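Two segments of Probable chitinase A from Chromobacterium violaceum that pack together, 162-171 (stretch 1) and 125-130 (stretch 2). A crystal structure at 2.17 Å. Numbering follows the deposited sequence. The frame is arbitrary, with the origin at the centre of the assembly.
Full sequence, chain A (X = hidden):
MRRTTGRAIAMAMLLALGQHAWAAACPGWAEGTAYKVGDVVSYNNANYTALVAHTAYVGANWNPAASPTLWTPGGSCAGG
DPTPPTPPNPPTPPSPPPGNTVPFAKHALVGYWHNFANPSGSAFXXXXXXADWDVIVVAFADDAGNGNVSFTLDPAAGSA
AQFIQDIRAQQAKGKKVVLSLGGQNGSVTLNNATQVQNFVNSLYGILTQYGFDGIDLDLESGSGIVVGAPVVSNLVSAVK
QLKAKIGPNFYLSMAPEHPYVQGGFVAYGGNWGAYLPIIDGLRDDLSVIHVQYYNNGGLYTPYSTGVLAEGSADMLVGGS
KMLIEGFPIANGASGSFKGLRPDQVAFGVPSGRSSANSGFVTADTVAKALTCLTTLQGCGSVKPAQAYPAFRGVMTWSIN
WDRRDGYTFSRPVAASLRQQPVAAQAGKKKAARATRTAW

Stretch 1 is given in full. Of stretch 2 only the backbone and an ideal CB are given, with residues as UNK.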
# COMPACT_ATOMS: atom_id res chain seq x y z
N GLN A 162 -5.18 2.18 -23.81
CA GLN A 162 -6.37 2.27 -22.96
C GLN A 162 -5.97 2.49 -21.51
O GLN A 162 -6.59 3.29 -20.80
CB GLN A 162 -7.22 1.01 -23.09
CG GLN A 162 -8.50 1.06 -22.28
CD GLN A 162 -9.38 2.24 -22.68
OE1 GLN A 162 -9.72 2.40 -23.85
NE2 GLN A 162 -9.74 3.06 -21.70
N PHE A 163 -4.94 1.78 -21.07
CA PHE A 163 -4.39 1.93 -19.73
C PHE A 163 -3.98 3.37 -19.45
O PHE A 163 -4.24 3.91 -18.38
CB PHE A 163 -3.19 0.99 -19.56
CG PHE A 163 -2.52 1.07 -18.22
CD1 PHE A 163 -3.16 0.61 -17.08
CD2 PHE A 163 -1.23 1.56 -18.11
CE1 PHE A 163 -2.54 0.66 -15.85
CE2 PHE A 163 -0.60 1.62 -16.88
CZ PHE A 163 -1.26 1.17 -15.75
N ILE A 164 -3.34 3.99 -20.44
CA ILE A 164 -2.89 5.38 -20.32
C ILE A 164 -4.09 6.32 -20.21
O ILE A 164 -4.07 7.30 -19.46
CB ILE A 164 -1.99 5.77 -21.51
CG1 ILE A 164 -0.62 5.11 -21.37
CG2 ILE A 164 -1.84 7.29 -21.61
CD1 ILE A 164 0.28 5.28 -22.57
N GLN A 165 -5.15 6.01 -20.95
CA GLN A 165 -6.39 6.77 -20.86
C GLN A 165 -7.06 6.57 -19.50
O GLN A 165 -7.64 7.50 -18.94
CB GLN A 165 -7.36 6.38 -21.98
CG GLN A 165 -6.92 6.85 -23.35
CD GLN A 165 -7.87 6.41 -24.45
OE1 GLN A 165 -8.66 5.48 -24.27
NE2 GLN A 165 -7.81 7.08 -25.59
N ASP A 166 -6.97 5.35 -18.97
CA ASP A 166 -7.55 5.03 -17.67
C ASP A 166 -6.86 5.80 -16.55
O ASP A 166 -7.50 6.25 -15.61
CB ASP A 166 -7.48 3.53 -17.40
CG ASP A 166 -8.41 2.73 -18.30
OD1 ASP A 166 -9.27 3.34 -18.97
OD2 ASP A 166 -8.29 1.49 -18.33
N ILE A 167 -5.54 5.95 -16.68
CA ILE A 167 -4.77 6.74 -15.73
C ILE A 167 -5.26 8.19 -15.71
O ILE A 167 -5.54 8.74 -14.65
CB ILE A 167 -3.26 6.72 -16.07
CG1 ILE A 167 -2.70 5.31 -15.84
CG2 ILE A 167 -2.50 7.75 -15.25
CD1 ILE A 167 -1.21 5.20 -16.08
N ARG A 168 -5.37 8.80 -16.89
CA ARG A 168 -5.87 10.17 -17.00
C ARG A 168 -7.26 10.31 -16.40
O ARG A 168 -7.54 11.27 -15.68
CB ARG A 168 -5.87 10.63 -18.46
CG ARG A 168 -4.48 10.79 -19.07
CD ARG A 168 -4.54 11.45 -20.44
NE ARG A 168 -5.38 10.72 -21.38
CZ ARG A 168 -6.45 11.23 -21.99
NH1 ARG A 168 -7.15 10.48 -22.83
NH2 ARG A 168 -6.80 12.49 -21.78
N ALA A 169 -8.14 9.35 -16.69
CA ALA A 169 -9.52 9.40 -16.22
C ALA A 169 -9.59 9.33 -14.70
O ALA A 169 -10.42 9.99 -14.08
CB ALA A 169 -10.34 8.28 -16.84
N GLN A 170 -8.72 8.52 -14.10
CA GLN A 170 -8.67 8.42 -12.64
C GLN A 170 -8.09 9.69 -12.04
O GLN A 170 -8.54 10.16 -10.99
CB GLN A 170 -7.85 7.20 -12.21
CG GLN A 170 -8.53 5.86 -12.46
CD GLN A 170 -9.68 5.58 -11.51
OE1 GLN A 170 -10.03 6.40 -10.67
NE2 GLN A 170 -10.27 4.39 -11.63
N GLN A 171 -7.08 10.25 -12.70
CA GLN A 171 -6.48 11.50 -12.24
C GLN A 171 -7.49 12.64 -12.34
O GLN A 171 -7.53 13.52 -11.48
CB GLN A 171 -5.22 11.81 -13.05
CG GLN A 171 -4.06 10.87 -12.72
CD GLN A 171 -2.90 10.99 -13.69
OE1 GLN A 171 -3.08 11.42 -14.83
NE2 GLN A 171 -1.71 10.60 -13.25
N UNK A 125 -9.15 -4.02 -15.59
CA UNK A 125 -8.90 -2.66 -16.10
C UNK A 125 -8.86 -1.58 -15.01
O UNK A 125 -9.70 -1.56 -14.11
CB UNK A 125 -9.98 -2.30 -17.12
N UNK A 126 -7.88 -0.69 -15.12
CA UNK A 126 -7.68 0.38 -14.14
C UNK A 126 -8.90 1.29 -14.02
O UNK A 126 -9.15 1.87 -12.96
CB UNK A 126 -6.45 1.21 -14.52
N UNK A 127 -9.65 1.42 -15.11
CA UNK A 127 -10.85 2.23 -15.13
C UNK A 127 -11.91 1.78 -14.12
O UNK A 127 -12.76 2.56 -13.70
CB UNK A 127 -11.45 2.21 -16.54
N UNK A 128 -11.85 0.51 -13.73
CA UNK A 128 -12.88 -0.08 -12.88
C UNK A 128 -12.56 0.01 -11.38
O UNK A 128 -13.35 -0.43 -10.55
CB UNK A 128 -13.08 -1.55 -13.27
N UNK A 129 -11.40 0.57 -11.04
CA UNK A 129 -11.04 0.78 -9.65
C UNK A 129 -12.05 1.72 -8.99
O UNK A 129 -12.30 2.81 -9.49
CB UNK A 129 -9.62 1.34 -9.54
N UNK A 130 -12.62 1.29 -7.87
CA UNK A 130 -13.74 2.00 -7.26
C UNK A 130 -13.36 3.39 -6.75
O UNK A 130 -12.20 3.64 -6.43
CB UNK A 130 -14.31 1.17 -6.11

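Position 125 precedes the short 3-10 segment 126-128. Its phi/psi of -53/136 is extended, its CA-to-CB bond points sideways, and its ideal CB stands 4.3 Å from Asp166 OD2, the nearest offering of the helix. The phi permits proline but does not demand it, and most small or polar side chains would also fit. The residue is Pro125, with a C-gamma exo ring that makes little contact with the helix. Its carbonyl accepts from the backbone N at 128 (N to Pro125 O, 3.0 Å), closing the first turn.

Position 126 is the most informative. The CA-to-CB bond points toward the helix, and the ideal CB lies 3.8 Å from Asp166 CB and 4.2 Å from Phe163 CE1, with Ile167 close behind. A ring and an aliphatic branch, one helical turn apart, line the space ahead, so an apolar side chain of medium length is expected; leucine, isoleucine and methionine are all reasonable. The deposited Leu126 (chi1 t, chi2 p) places CD2 3.6 Å from Ile167 CG1 and 4.0 Å from Phe163 CE1, approaching the ring obliquely. Of the six residues it has the largest area covered by the helix. Its backbone is engaged as well: Gln170 NE2 donates to Leu126 O at 3.1 Å with an angle of 153°, a bond any residue here could accept. Water 1 accepts from Leu126 N (2.9 Å to the water O) and donates to Asp166 OD2 (2.6 Å from the water O), so the carboxylate reaches the start of the 3-10 segment through solvent.

At position 127 the CA atoms come closest, 5.0 Å from that of Asp166. The ideal CB points sideways and sits 3.5 Å from Asp166 OD1. A carboxylate this near disfavours another acid and suits a small side chain or a hydrogen-bond donor: serine, threonine, asparagine, or simply alanine. The residue is Ser127, chi1 p. Its hydroxyl does not meet the carboxylate directly; Ser127 OG lies 2.8 Å from the O of water 2, which donates to Asp166 OD2 at 2.8 Å. The carboxylate is held from its own helix by Gln162 NE2, which donates to Asp166 OD1 at 2.8 Å.

Position 128 points away, with nothing of the helix within 5.5 Å of its ideal CB. Stretch 1 sets no preference, and Gln128 makes no contact with it.

Position 129 turns toward the helix again. Its ideal CB is 3.8 Å from Gln170 NE2, and its phi/psi of -62/127 is compatible with a branched residue. A compact side chain such as valine, alanine or threonine would be suitable. Val129 (chi1 t) packs its CB against that amide, while Val129 O accepts a weak bond from Gln170 NE2 (3.3 Å, 158°). Water 3 donates to both Val129 O (2.9 Å) and Gln170 OE1 (3.1 Å), bringing both ends of the glutamine amide into the contact.

Position 130 points away and is unconstrained by the helix; it is Ser130.

Stretch 2 125-130: PLSQVS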
# COMPACT_ATOMS: atom_id res chain seq x y z
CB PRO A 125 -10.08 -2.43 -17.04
CG PRO A 125 -10.38 -3.81 -17.57
CD PRO A 125 -10.16 -4.73 -16.39
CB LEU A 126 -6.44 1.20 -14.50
CG LEU A 126 -5.96 2.21 -13.46
CD1 LEU A 126 -5.23 1.50 -12.32
CD2 LEU A 126 -5.06 3.26 -14.10
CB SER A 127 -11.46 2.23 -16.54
OG SER A 127 -11.76 0.91 -16.95
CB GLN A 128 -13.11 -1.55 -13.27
CG GLN A 128 -13.70 -1.72 -14.66
CD GLN A 128 -13.76 -3.17 -15.10
OE1 GLN A 128 -13.59 -4.08 -14.29
NE2 GLN A 128 -13.99 -3.39 -16.39
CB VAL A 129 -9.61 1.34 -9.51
CG1 VAL A 129 -9.34 1.77 -8.08
CG2 VAL A 129 -8.58 0.32 -9.98
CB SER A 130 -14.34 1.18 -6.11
OG SER A 130 -13.84 1.60 -4.86
O HOH W 1 -6.59 -0.43 -17.70
O HOH W 2 -10.67 0.49 -19.45
O HOH W 3 -12.67 5.69 -9.26
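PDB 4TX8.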